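Long-range contacts in Proline/betaine transporter, RALF (Rickettsia prowazekii str. Madrid E, PDB 4D7R), which probably acts as a guanine nucleotide exchange factor, here as an engineered chimera joining a Rickettsia Sec7 domain to a Legionella capping domain: residues E36-F41 and S76-E81; S100-F105 and R117-S122; K131-V136 and S276-F281; T165-T170 and N307-W312. All blocks are in the same frame, centred on the assembly; numbering follows the deposited sequence. Where two conformers were deposited one is given.

Contact 1 of 4, residues E36-F41 and S76-E81; sequences EVIKLF and SNLNLE
I38, on helix 31-43, and L78, in the turn before helix 80-88, have the nearest CA atoms, 6.1 Å apart. The second segment passes the helix as a short 3-10 turn, an extended link at L78 and a new helical start. Branched I38 spreads over this link: its CG2 rests 3.4 Å from N77 O, its CD1 meets N77 CB, and its CG1 lies 4.0 Å from L78 CD2. That same methyl, L78 CD2, comes obliquely to F41 CD2 at 3.6 Å. With CG anti to the backbone N (chi1 -167°), the F41 ring reaches the turn and puts its edge toward N79 O, nearly in plane, 4.0 Å from CE2. N42 pairs with the backbone of the link, at N77 O and N79 N. Asparagine suits position 79, the N-cap, where OD1 accepts from F82 N and, weakly, from E81 N (2.8 Å). The N-capped start of helix 80-88 and the link before it thus pack on helix 31-43 within the all-helical Sec7 domain.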
loop_
_atom_site.group_PDB
_atom_site.type_symbol
_atom_site.label_atom_id
_atom_site.label_comp_id
_atom_site.label_asym_id
_atom_site.label_seq_id
_atom_site.Cartn_x
_atom_site.Cartn_y
_atom_site.Cartn_z
ATOM N N GLU A 36 26.846 -6.995 0.313
ATOM C CA GLU A 36 26.579 -6.886 -1.123
ATOM C C GLU A 36 25.138 -6.427 -1.381
ATOM O O GLU A 36 24.927 -5.506 -2.183
ATOM C CB GLU A 36 26.843 -8.212 -1.848
ATOM C CG GLU A 36 27.044 -8.011 -3.344
ATOM C CD GLU A 36 27.073 -9.252 -4.214
ATOM O OE1 GLU A 36 27.421 -10.335 -3.691
ATOM O OE2 GLU A 36 26.786 -9.133 -5.430
ATOM N N VAL A 37 24.166 -7.097 -0.717
ATOM C CA VAL A 37 22.715 -6.843 -0.805
ATOM C C VAL A 37 22.348 -5.405 -0.478
ATOM O O VAL A 37 21.562 -4.819 -1.225
ATOM C CB VAL A 37 21.884 -7.874 -0.001
ATOM C CG1 VAL A 37 20.414 -7.447 0.119
ATOM C CG2 VAL A 37 21.985 -9.246 -0.651
ATOM N N ILE A 38 22.890 -4.835 0.620
ATOM C CA ILE A 38 22.613 -3.440 0.972
ATOM C C ILE A 38 22.861 -2.527 -0.235
ATOM O O ILE A 38 21.944 -1.798 -0.630
ATOM C CB ILE A 38 23.350 -2.990 2.260
ATOM C CG1 ILE A 38 22.761 -3.696 3.509
ATOM C CG2 ILE A 38 23.328 -1.455 2.426
ATOM C CD1 ILE A 38 23.770 -3.877 4.690
ATOM N N LYS A 39 24.015 -2.666 -0.895
ATOM C CA LYS A 39 24.306 -1.900 -2.122
ATOM C C LYS A 39 23.292 -2.116 -3.251
ATOM O O LYS A 39 22.766 -1.181 -3.739
ATOM C CB LYS A 39 25.747 -2.164 -2.665
ATOM N N LEU A 40 23.069 -3.343 -3.640
ATOM C CA LEU A 40 22.250 -3.669 -4.741
ATOM C C LEU A 40 20.828 -3.204 -4.458
ATOM O O LEU A 40 20.268 -2.484 -5.231
ATOM C CB LEU A 40 22.234 -5.154 -5.034
ATOM C CG LEU A 40 23.450 -5.844 -5.645
ATOM C CD1 LEU A 40 23.317 -7.317 -5.818
ATOM C CD2 LEU A 40 23.774 -5.244 -6.977
ATOM N N PHE A 41 20.313 -3.610 -3.312
ATOM C CA PHE A 41 18.982 -3.216 -2.844
ATOM C C PHE A 41 18.707 -1.714 -2.816
ATOM O O PHE A 41 17.694 -1.297 -3.252
ATOM C CB PHE A 41 18.678 -3.862 -1.505
ATOM C CG PHE A 41 17.245 -3.753 -1.109
ATOM C CD1 PHE A 41 16.346 -4.700 -1.461
ATOM C CD2 PHE A 41 16.833 -2.711 -0.363
ATOM C CE1 PHE A 41 15.020 -4.591 -1.084
ATOM C CE2 PHE A 41 15.532 -2.611 0.025
ATOM C CZ PHE A 41 14.637 -3.543 -0.351
ATOM N N SER A 76 18.554 -0.234 9.765
ATOM C CA SER A 76 19.281 1.042 9.728
ATOM C C SER A 76 20.125 1.290 8.474
ATOM O O SER A 76 20.598 2.412 8.272
ATOM C CB SER A 76 20.136 1.198 10.983
ATOM O OG SER A 76 21.183 0.242 11.011
ATOM N N ASN A 77 20.262 0.283 7.639
ATOM C CA ASN A 77 21.082 0.348 6.448
ATOM C C ASN A 77 20.382 0.287 5.124
ATOM O O ASN A 77 21.008 0.396 4.121
ATOM C CB ASN A 77 22.134 -0.746 6.468
ATOM C CG ASN A 77 23.039 -0.606 7.627
ATOM O OD1 ASN A 77 23.414 0.488 7.962
ATOM N ND2 ASN A 77 23.319 -1.692 8.299
ATOM N N LEU A 78 19.085 0.056 5.154
ATOM C CA LEU A 78 18.352 -0.185 3.959
ATOM C C LEU A 78 17.357 0.936 3.686
ATOM O O LEU A 78 16.944 1.620 4.546
ATOM C CB LEU A 78 17.629 -1.527 4.007
ATOM C CG LEU A 78 18.354 -2.864 3.952
ATOM C CD1 LEU A 78 17.499 -4.011 4.473
ATOM C CD2 LEU A 78 18.851 -3.217 2.593
ATOM N N ASN A 79 17.024 1.069 2.445
ATOM C CA ASN A 79 16.048 2.037 2.046
ATOM C C ASN A 79 14.715 1.489 2.537
ATOM O O ASN A 79 14.221 0.594 1.988
ATOM C CB ASN A 79 16.044 2.193 0.569
ATOM C CG ASN A 79 14.893 3.060 0.050
ATOM O OD1 ASN A 79 13.775 2.974 0.485
ATOM N ND2 ASN A 79 15.217 3.899 -0.907
ATOM N N LEU A 80 14.175 2.106 3.561
ATOM C CA LEU A 80 12.934 1.626 4.169
ATOM C C LEU A 80 11.688 1.772 3.305
ATOM O O LEU A 80 10.762 1.070 3.512
ATOM C CB LEU A 80 12.716 2.181 5.557
ATOM C CG LEU A 80 13.803 1.813 6.567
ATOM C CD1 LEU A 80 13.385 2.118 7.958
ATOM C CD2 LEU A 80 14.208 0.357 6.425
ATOM N N GLU A 81 11.724 2.647 2.308
ATOM C CA GLU A 81 10.633 2.728 1.354
ATOM C C GLU A 81 10.552 1.461 0.572
ATOM O O GLU A 81 9.508 0.945 0.354
ATOM C CB GLU A 81 10.768 3.875 0.334
ATOM C CG GLU A 81 11.003 5.247 0.901
ATOM C CD GLU A 81 10.509 6.388 0.011
ATOM O OE1 GLU A 81 10.474 6.210 -1.156
ATOM O OE2 GLU A 81 10.118 7.420 0.537
#

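Contact 2 of 4, residues S100-F105 and R117-S122; sequences SFTKQF and RRFLQS
F105, just past helix 92-103, and F119 of helix 112-121 form a T-shaped stack inside the all-helical Sec7 domain. The F119 edge points at the F105 face, centroids 5.5 Å apart and planes at 61°, with F119 CD1 offset toward the rim of that face. F101 adds its own edge, CE2 lying 4.1 Å from F119 CE1; flat rings suit this buried place because they can pack edge to face. T102 OG1 comes obliquely to F119 CE1 (3.4 Å), a packing contact; its hydrogen bonds go to S138 OG and L98 O. At the outer margin, R118 bends at chi3 (112°) so that its guanidinium runs along the F105 edge, NH2 3.7 Å from CD2, its plane tilted only 26° from the ring. The small S122 fits between the edges of two rings, OG 3.4 Å from F101 CZ and from F105 CZ. This hydroxyl is tied down locally: S122 OG donates to F119 O at 2.6 Å, in the carbonyl plane, and F119 O also accepts from S122 N.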
loop_
_atom_site.group_PDB
_atom_site.type_symbol
_atom_site.label_atom_id
_atom_site.label_comp_id
_atom_site.label_asym_id
_atom_site.label_seq_id
_atom_site.Cartn_x
_atom_site.Cartn_y
_atom_site.Cartn_z
ATOM N N SER A 100 7.580 -14.220 7.367
ATOM C CA SER A 100 8.865 -14.483 8.013
ATOM C C SER A 100 9.416 -13.213 8.725
ATOM O O SER A 100 10.017 -13.304 9.813
ATOM C CB SER A 100 9.859 -15.028 6.991
ATOM O OG SER A 100 11.056 -15.486 7.603
ATOM N N PHE A 101 9.186 -12.034 8.114
ATOM C CA PHE A 101 9.672 -10.753 8.656
ATOM C C PHE A 101 8.975 -10.471 9.974
ATOM O O PHE A 101 9.623 -10.203 10.984
ATOM C CB PHE A 101 9.455 -9.619 7.633
ATOM C CG PHE A 101 9.743 -8.227 8.141
ATOM C CD1 PHE A 101 11.038 -7.728 8.147
ATOM C CD2 PHE A 101 8.722 -7.430 8.659
ATOM C CE1 PHE A 101 11.314 -6.464 8.672
ATOM C CE2 PHE A 101 8.995 -6.148 9.159
ATOM C CZ PHE A 101 10.288 -5.680 9.175
ATOM N N THR A 102 7.647 -10.588 9.978
ATOM C CA THR A 102 6.883 -10.337 11.183
ATOM C C THR A 102 7.288 -11.303 12.301
ATOM O O THR A 102 7.384 -10.871 13.446
ATOM C CB THR A 102 5.396 -10.261 10.853
ATOM O OG1 THR A 102 5.268 -9.271 9.831
ATOM C CG2 THR A 102 4.575 -9.829 12.033
ATOM N N LYS A 103 7.644 -12.559 11.945
ATOM C CA LYS A 103 8.079 -13.580 12.913
ATOM C C LYS A 103 9.372 -13.234 13.658
ATOM O O LYS A 103 9.547 -13.677 14.792
ATOM C CB LYS A 103 8.102 -14.981 12.290
ATOM C CG LYS A 103 6.714 -15.631 12.341
ATOM C CD LYS A 103 6.633 -16.936 11.545
ATOM C CE LYS A 103 5.306 -17.651 11.726
ATOM N NZ LYS A 103 4.152 -16.859 11.221
ATOM N N GLN A 104 10.229 -12.375 13.069
ATOM C CA GLN A 104 11.474 -11.896 13.685
ATOM C C GLN A 104 11.182 -11.077 14.971
ATOM O O GLN A 104 12.015 -11.016 15.882
ATOM C CB GLN A 104 12.224 -10.997 12.691
ATOM C CG GLN A 104 12.820 -11.728 11.462
ATOM C CD GLN A 104 14.192 -12.296 11.729
ATOM O OE1 GLN A 104 14.848 -11.996 12.738
ATOM N NE2 GLN A 104 14.641 -13.193 10.867
ATOM N N PHE A 105 10.024 -10.423 15.031
ATOM C CA PHE A 105 9.655 -9.613 16.209
ATOM C C PHE A 105 9.225 -10.499 17.371
ATOM O O PHE A 105 8.441 -11.427 17.191
ATOM C CB PHE A 105 8.493 -8.666 15.873
ATOM C CG PHE A 105 8.815 -7.558 14.903
ATOM C CD1 PHE A 105 8.874 -7.805 13.528
ATOM C CD2 PHE A 105 9.033 -6.260 15.353
ATOM C CE1 PHE A 105 9.146 -6.776 12.630
ATOM C CE2 PHE A 105 9.318 -5.234 14.450
ATOM C CZ PHE A 105 9.341 -5.491 13.096
ATOM N N ARG A 117 3.454 0.118 17.544
ATOM C CA ARG A 117 4.362 1.242 17.274
ATOM C C ARG A 117 5.698 0.762 16.694
ATOM O O ARG A 117 6.141 1.279 15.669
ATOM C CB ARG A 117 4.662 2.020 18.563
ATOM C CG ARG A 117 3.523 2.844 19.101
ATOM C CD ARG A 117 4.066 3.720 20.213
ATOM N NE ARG A 117 3.008 4.299 21.041
ATOM C CZ ARG A 117 2.366 5.423 20.753
ATOM N NH1 ARG A 117 2.640 6.086 19.630
ATOM N NH2 ARG A 117 1.447 5.893 21.573
ATOM N N ARG A 118 6.303 -0.209 17.326
ATOM C CA ARG A 118 7.567 -0.739 16.906
ATOM C C ARG A 118 7.473 -1.313 15.484
ATOM O O ARG A 118 8.259 -1.003 14.672
ATOM C CB ARG A 118 8.050 -1.768 17.907
ATOM C CG ARG A 118 9.494 -2.086 17.772
ATOM C CD ARG A 118 10.026 -2.808 18.970
ATOM N NE ARG A 118 10.376 -4.169 18.661
ATOM C CZ ARG A 118 9.951 -5.211 19.338
ATOM N NH1 ARG A 118 9.321 -5.039 20.449
ATOM N NH2 ARG A 118 10.128 -6.415 18.877
ATOM N N PHE A 119 6.480 -2.128 15.235
ATOM C CA PHE A 119 6.265 -2.754 13.931
ATOM C C PHE A 119 6.175 -1.680 12.859
ATOM O O PHE A 119 6.918 -1.743 11.879
ATOM C CB PHE A 119 4.991 -3.643 13.921
ATOM C CG PHE A 119 4.736 -4.358 12.611
ATOM C CD1 PHE A 119 5.532 -5.435 12.217
ATOM C CD2 PHE A 119 3.744 -3.910 11.738
ATOM C CE1 PHE A 119 5.295 -6.096 10.993
ATOM C CE2 PHE A 119 3.520 -4.561 10.505
ATOM C CZ PHE A 119 4.290 -5.649 10.149
ATOM N N LEU A 120 5.304 -0.670 13.074
ATOM C CA LEU A 120 5.082 0.405 12.097
ATOM C C LEU A 120 6.353 1.248 11.755
ATOM O O LEU A 120 6.388 1.873 10.686
ATOM C CB LEU A 120 3.884 1.296 12.494
ATOM C CG LEU A 120 2.485 0.642 12.559
ATOM C CD1 LEU A 120 1.462 1.607 13.130
ATOM C CD2 LEU A 120 2.034 0.079 11.185
ATOM N N GLN A 121 7.378 1.243 12.642
ATOM C CA GLN A 121 8.649 1.970 12.465
ATOM C C GLN A 121 9.718 1.133 11.747
ATOM O O GLN A 121 10.737 1.684 11.319
ATOM C CB GLN A 121 9.208 2.414 13.829
ATOM C CG GLN A 121 8.444 3.555 14.488
ATOM C CD GLN A 121 8.721 3.619 15.967
ATOM O OE1 GLN A 121 7.888 4.046 16.774
ATOM N NE2 GLN A 121 9.913 3.219 16.356
ATOM N N SER A 122 9.494 -0.184 11.606
ATOM C CA SER A 122 10.467 -1.093 10.966
ATOM C C SER A 122 10.595 -0.925 9.440
ATOM O O SER A 122 11.492 -1.510 8.814
ATOM C CB SER A 122 10.190 -2.543 11.358
ATOM O OG SER A 122 8.948 -2.969 10.822
#

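Contact 3 of 4, residues K131-V136 and S276-F281; sequences KIDRLV and SWLSFF
W277 of the Legionella capping domain faces D133, I132 and V136 of the Rickettsia Sec7 domain in a helix-helix packing, a pairing made by the fusion. The short axes lie 11.3 Å apart at 119°, a spacing that W277, L278 and F281 span with their side chains. W277 comes first, its CG held between backbone N and carbonyl carbon (chi1 83°), and its six-membered ring reaches the other helix. The edge of that ring meets a carboxylate oxygen, W277 CZ2 to D133 OD1 at 3.4 Å, the carboxylate plane turned 66° from the indole. Y159 OH bonds both D133 OD1 and W277 NE1, and K275 makes a salt bridge to D133 OD2, so the buried acid has polar partners on each oxygen. V136 CG2 comes obliquely to W277 CH2 (4.4 Å). L278 follows, an apolar branched side chain: CD1 packs 4.0 Å from D133 CB, while CD2 sits over one face of W277, toward its rim. F281 closes the apolar end, where its CE2 meets I132 CG2 obliquely at 4.3 Å.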
loop_
_atom_site.group_PDB
_atom_site.type_symbol
_atom_site.label_atom_id
_atom_site.label_comp_id
_atom_site.label_asym_id
_atom_site.label_seq_id
_atom_site.Cartn_x
_atom_site.Cartn_y
_atom_site.Cartn_z
ATOM N N LYS A 131 -1.675 -2.249 0.403
ATOM C CA LYS A 131 -0.353 -2.528 0.981
ATOM C C LYS A 131 -0.369 -2.294 2.485
ATOM O O LYS A 131 0.110 -3.134 3.216
ATOM C CB LYS A 131 0.788 -1.746 0.288
ATOM C CG LYS A 131 0.955 -2.089 -1.182
ATOM C CD LYS A 131 2.011 -1.201 -1.889
ATOM C CE LYS A 131 2.239 -1.768 -3.292
ATOM N NZ LYS A 131 3.165 -0.937 -4.126
ATOM N N ILE A 132 -0.943 -1.174 2.950
ATOM C CA ILE A 132 -1.054 -0.856 4.373
ATOM C C ILE A 132 -1.869 -1.983 5.000
ATOM O O ILE A 132 -1.475 -2.509 6.034
ATOM C CB ILE A 132 -1.751 0.546 4.599
ATOM C CG1 ILE A 132 -0.842 1.708 4.116
ATOM C CG2 ILE A 132 -2.097 0.726 6.094
ATOM C CD1 ILE A 132 -1.586 3.068 3.809
ATOM N N ASP A 133 -2.981 -2.378 4.359
ATOM C CA ASP A 133 -3.823 -3.449 4.917
ATOM C C ASP A 133 -3.061 -4.770 5.176
ATOM O O ASP A 133 -3.180 -5.349 6.259
ATOM C CB ASP A 133 -5.017 -3.703 4.006
ATOM C CG ASP A 133 -6.170 -4.372 4.720
ATOM O OD1 ASP A 133 -6.304 -4.179 5.948
ATOM O OD2 ASP A 133 -7.013 -4.963 4.038
ATOM N N ARG A 134 -2.265 -5.224 4.203
ATOM C CA ARG A 134 -1.502 -6.475 4.352
ATOM C C ARG A 134 -0.534 -6.381 5.529
ATOM O O ARG A 134 -0.392 -7.364 6.253
ATOM C CB ARG A 134 -0.715 -6.809 3.082
ATOM C CG ARG A 134 -1.578 -7.275 1.969
ATOM C CD ARG A 134 -0.817 -7.335 0.677
ATOM N NE ARG A 134 -1.799 -7.391 -0.383
ATOM C CZ ARG A 134 -1.951 -6.472 -1.316
ATOM N NH1 ARG A 134 -1.058 -5.498 -1.451
ATOM N NH2 ARG A 134 -2.923 -6.581 -2.200
ATOM N N LEU A 135 0.166 -5.222 5.687
ATOM C CA LEU A 135 1.125 -4.991 6.780
ATOM C C LEU A 135 0.434 -5.037 8.152
ATOM O O LEU A 135 0.925 -5.669 9.099
ATOM C CB LEU A 135 1.889 -3.674 6.573
ATOM C CG LEU A 135 2.793 -3.651 5.325
ATOM C CD1 LEU A 135 3.160 -2.215 4.952
ATOM C CD2 LEU A 135 4.043 -4.525 5.520
ATOM N N VAL A 136 -0.728 -4.377 8.253
ATOM C CA VAL A 136 -1.518 -4.375 9.482
ATOM C C VAL A 136 -2.002 -5.779 9.825
ATOM O O VAL A 136 -1.906 -6.159 10.991
ATOM C CB VAL A 136 -2.683 -3.347 9.410
ATOM C CG1 VAL A 136 -3.603 -3.453 10.636
ATOM C CG2 VAL A 136 -2.122 -1.933 9.272
ATOM N N SER A 276 -14.150 -0.488 4.387
ATOM C CA SER A 276 -14.585 0.773 4.945
ATOM C C SER A 276 -13.516 1.545 5.687
ATOM O O SER A 276 -13.345 2.713 5.448
ATOM C CB SER A 276 -15.858 0.632 5.784
ATOM O OG SER A 276 -16.881 0.158 4.960
ATOM N N TRP A 277 -12.805 0.883 6.581
ATOM C CA TRP A 277 -11.790 1.575 7.308
ATOM C C TRP A 277 -10.690 2.169 6.420
ATOM O O TRP A 277 -10.091 3.115 6.763
ATOM C CB TRP A 277 -11.177 0.720 8.407
ATOM C CG TRP A 277 -10.135 -0.204 8.030
ATOM C CD1 TRP A 277 -10.290 -1.483 7.628
ATOM C CD2 TRP A 277 -8.738 0.009 8.133
ATOM N NE1 TRP A 277 -9.086 -2.075 7.434
ATOM C CE2 TRP A 277 -8.108 -1.174 7.714
ATOM C CE3 TRP A 277 -7.955 1.099 8.449
ATOM C CZ2 TRP A 277 -6.756 -1.295 7.663
ATOM C CZ3 TRP A 277 -6.602 0.944 8.410
ATOM C CH2 TRP A 277 -6.022 -0.228 8.003
ATOM N N LEU A 278 -10.433 1.538 5.300
ATOM C CA LEU A 278 -9.389 2.010 4.380
ATOM C C LEU A 278 -9.859 3.255 3.684
ATOM O O LEU A 278 -9.057 4.166 3.437
ATOM C CB LEU A 278 -8.993 0.923 3.367
ATOM C CG LEU A 278 -8.196 -0.257 3.917
ATOM C CD1 LEU A 278 -7.987 -1.313 2.835
ATOM C CD2 LEU A 278 -6.858 0.196 4.481
ATOM N N SER A 279 -11.167 3.328 3.421
ATOM C CA SER A 279 -11.765 4.510 2.836
ATOM C C SER A 279 -11.624 5.679 3.800
ATOM O O SER A 279 -11.269 6.697 3.406
ATOM C CB SER A 279 -13.226 4.318 2.412
ATOM O OG SER A 279 -13.397 3.398 1.416
ATOM N N PHE A 280 -11.907 5.465 5.069
ATOM C CA PHE A 280 -11.785 6.487 6.092
ATOM C C PHE A 280 -10.346 6.938 6.261
ATOM O O PHE A 280 -10.060 8.063 6.393
ATOM C CB PHE A 280 -12.287 5.953 7.417
ATOM C CG PHE A 280 -13.754 6.036 7.561
ATOM C CD1 PHE A 280 -14.547 5.288 6.778
ATOM C CD2 PHE A 280 -14.323 6.899 8.444
ATOM C CE1 PHE A 280 -15.911 5.370 6.873
ATOM C CE2 PHE A 280 -15.691 7.001 8.545
ATOM C CZ PHE A 280 -16.475 6.222 7.774
ATOM N N PHE A 281 -9.469 5.961 6.305
ATOM C CA PHE A 281 -8.077 6.192 6.612
ATOM C C PHE A 281 -7.306 6.902 5.507
ATOM O O PHE A 281 -6.571 7.777 5.791
ATOM C CB PHE A 281 -7.406 4.893 7.031
ATOM C CG PHE A 281 -5.999 5.043 7.531
ATOM C CD1 PHE A 281 -5.684 5.893 8.545
ATOM C CD2 PHE A 281 -4.993 4.319 6.974
ATOM C CE1 PHE A 281 -4.411 6.011 9.018
ATOM C CE2 PHE A 281 -3.698 4.464 7.404
ATOM C CZ PHE A 281 -3.414 5.305 8.434
#

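Contact 4 of 4, residues T165-T170 and N307-W312; sequences TIMLNT and NIFSKW
An Asx motif shapes the capping-domain turn that brings F309 and W312 against M167, N169 and T170 of Sec7-domain helix 155-173. Within the turn, N307 OD1 accepts from S310 N at 2.9 Å, the donor lying above the carbonyl plane, and S310 OG in turn accepts from N307 N. This reciprocal pair ties the ends of the 307-310 turn together; asparagine and serine suit it because their short polar arms fold back onto the main chain. Across the seam, the CA atoms of T170 and F309 are the nearest pair. The T170 methyl CG2, anti to the backbone N (chi1 -75° for OG1), rests 3.4 Å from F309 O near the plane of the F309 ring, while its hydroxyl OG1 donates to a water at 2.7 Å that in turn donates to F309 O. M167, bent at chi2 and chi3, swings its CE obliquely to F309 CD1 at 4.1 Å. W312 slides past T170 in the opposite direction, CZ3 3.7 Å from T170 CA. N169 ND2 lies at the indole edge, in plane, 3.8 Å from W312 CZ3, a packing contact with the amide turned 56° from the ring. N169 OD1 accepts from F218 N, consistent with ND2 facing the indole. Side chains packed on two aromatic residues, with one bridging water, make a partly buried domain interface that belongs to the chimera.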
loop_
_atom_site.group_PDB
_atom_site.type_symbol
_atom_site.label_atom_id
_atom_site.label_comp_id
_atom_site.label_asym_id
_atom_site.label_seq_id
_atom_site.Cartn_x
_atom_site.Cartn_y
_atom_site.Cartn_z
ATOM N N THR A 165 -7.503 1.223 16.250
ATOM C CA THR A 165 -6.492 2.013 16.973
ATOM C C THR A 165 -5.894 3.036 16.014
ATOM O O THR A 165 -5.673 4.187 16.389
ATOM C CB THR A 165 -5.417 1.084 17.592
ATOM O OG1 THR A 165 -6.022 0.205 18.523
ATOM C CG2 THR A 165 -4.319 1.851 18.305
ATOM N N ILE A 166 -5.600 2.595 14.782
ATOM C CA ILE A 166 -5.059 3.457 13.722
ATOM C C ILE A 166 -6.088 4.574 13.395
ATOM O O ILE A 166 -5.719 5.738 13.297
ATOM C CB ILE A 166 -4.675 2.590 12.486
ATOM C CG1 ILE A 166 -3.402 1.753 12.781
ATOM C CG2 ILE A 166 -4.480 3.469 11.271
ATOM C CD1 ILE A 166 -3.128 0.616 11.837
ATOM N N MET A 167 -7.377 4.228 13.307
ATOM C CA MET A 167 -8.418 5.224 13.042
ATOM C C MET A 167 -8.604 6.138 14.265
ATOM O O MET A 167 -8.839 7.337 14.092
ATOM C CB MET A 167 -9.751 4.548 12.668
ATOM C CG MET A 167 -9.883 4.215 11.180
ATOM S SD MET A 167 -9.571 5.599 10.027
ATOM C CE MET A 167 -10.700 6.889 10.647
ATOM N N LEU A 168 -8.424 5.576 15.500
ATOM C CA LEU A 168 -8.540 6.344 16.750
ATOM C C LEU A 168 -7.436 7.415 16.748
ATOM O O LEU A 168 -7.712 8.566 17.091
ATOM C CB LEU A 168 -8.411 5.435 17.986
ATOM C CG LEU A 168 -8.446 6.198 19.325
ATOM C CD1 LEU A 168 -9.809 6.919 19.538
ATOM C CD2 LEU A 168 -8.026 5.311 20.465
ATOM N N ASN A 169 -6.220 7.035 16.310
ATOM C CA ASN A 169 -5.061 7.957 16.174
ATOM C C ASN A 169 -5.411 9.161 15.276
ATOM O O ASN A 169 -5.212 10.315 15.678
ATOM C CB ASN A 169 -3.862 7.206 15.621
ATOM C CG ASN A 169 -2.667 8.095 15.473
ATOM O OD1 ASN A 169 -2.124 8.604 16.458
ATOM N ND2 ASN A 169 -2.268 8.335 14.237
ATOM N N THR A 170 -5.989 8.898 14.096
ATOM C CA THR A 170 -6.455 9.972 13.194
ATOM C C THR A 170 -7.523 10.819 13.886
ATOM O O THR A 170 -7.426 12.047 13.876
ATOM C CB THR A 170 -7.000 9.382 11.866
ATOM O OG1 THR A 170 -5.904 8.969 11.072
ATOM C CG2 THR A 170 -7.849 10.382 11.073
ATOM N N ASN A 307 -11.231 12.948 2.277
ATOM C CA ASN A 307 -12.325 13.131 3.209
ATOM C C ASN A 307 -11.740 13.769 4.470
ATOM O O ASN A 307 -10.525 13.895 4.593
ATOM C CB ASN A 307 -13.083 11.827 3.462
ATOM C CG ASN A 307 -12.239 10.749 4.084
ATOM O OD1 ASN A 307 -11.773 10.882 5.215
ATOM N ND2 ASN A 307 -12.053 9.651 3.363
ATOM N N ILE A 308 -12.588 14.176 5.399
ATOM C CA ILE A 308 -12.135 14.863 6.605
ATOM C C ILE A 308 -11.127 14.042 7.427
ATOM O O ILE A 308 -10.270 14.628 8.082
ATOM C CB ILE A 308 -13.368 15.334 7.427
ATOM C CG1 ILE A 308 -12.980 16.391 8.477
ATOM C CG2 ILE A 308 -14.132 14.150 8.035
ATOM C CD1 ILE A 308 -14.177 17.066 9.212
ATOM N N PHE A 309 -11.228 12.698 7.399
ATOM C CA PHE A 309 -10.284 11.857 8.145
ATOM C C PHE A 309 -8.990 11.652 7.398
ATOM O O PHE A 309 -7.901 11.741 7.993
ATOM C CB PHE A 309 -10.907 10.478 8.540
ATOM C CG PHE A 309 -12.173 10.586 9.347
ATOM C CD1 PHE A 309 -12.127 10.737 10.731
ATOM C CD2 PHE A 309 -13.419 10.545 8.725
ATOM C CE1 PHE A 309 -13.306 10.874 11.475
ATOM C CE2 PHE A 309 -14.595 10.685 9.470
ATOM C CZ PHE A 309 -14.531 10.859 10.837
ATOM N N SER A 310 -9.093 11.335 6.097
ATOM C CA SER A 310 -7.933 10.992 5.289
ATOM C C SER A 310 -6.987 12.139 5.033
ATOM O O SER A 310 -5.783 11.907 4.969
ATOM C CB SER A 310 -8.356 10.393 3.955
ATOM O OG SER A 310 -8.890 11.393 3.107
ATOM N N LYS A 311 -7.525 13.361 4.884
ATOM C CA LYS A 311 -6.731 14.549 4.547
ATOM C C LYS A 311 -5.581 14.869 5.511
ATOM O O LYS A 311 -4.539 15.390 5.085
ATOM C CB LYS A 311 -7.619 15.761 4.258
ATOM C CG LYS A 311 -8.336 16.305 5.491
ATOM C CD LYS A 311 -9.027 17.617 5.190
ATOM C CE LYS A 311 -9.460 18.280 6.480
ATOM N NZ LYS A 311 -10.308 19.466 6.237
ATOM N N TRP A 312 -5.754 14.514 6.796
ATOM C CA TRP A 312 -4.742 14.744 7.822
ATOM C C TRP A 312 -3.394 14.085 7.453
ATOM O O TRP A 312 -2.338 14.664 7.700
ATOM C CB TRP A 312 -5.240 14.204 9.178
ATOM C CG TRP A 312 -4.280 14.474 10.291
ATOM C CD1 TRP A 312 -3.728 15.679 10.619
ATOM C CD2 TRP A 312 -3.725 13.517 11.192
ATOM N NE1 TRP A 312 -2.863 15.528 11.677
ATOM C CE2 TRP A 312 -2.840 14.211 12.048
ATOM C CE3 TRP A 312 -3.931 12.146 11.404
ATOM C CZ2 TRP A 312 -2.135 13.577 13.070
ATOM C CZ3 TRP A 312 -3.206 11.510 12.406
ATOM C CH2 TRP A 312 -2.325 12.222 13.226
HETATM O O HOH W 1 -6.305 9.253 8.398
#

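In the fold
Contacts 1 and 2 lie wholly within the Sec7 domain, whereas contacts 3 and 4 join it to the grafted capping domain. Contact 1 is partly buried and held by aliphatic and phenylalanine packing beside an N-capped turn; contact 2 is buried and largely aromatic. They touch where L80 meets S122. Contact 3, near the middle of the chain, is buried and gathers tryptophan, a carboxylate and aliphatic groups; contact 4, farther out and only partly buried, admits a water. These two sit about 11 Å apart between centres and meet directly, F281 packing on I166 and S279 O probably bonding N307 ND2. F119 packs against the L135 carbonyl, so neighbouring contacts touch in series, 1 to 2, 2 to 3 and 3 to 4.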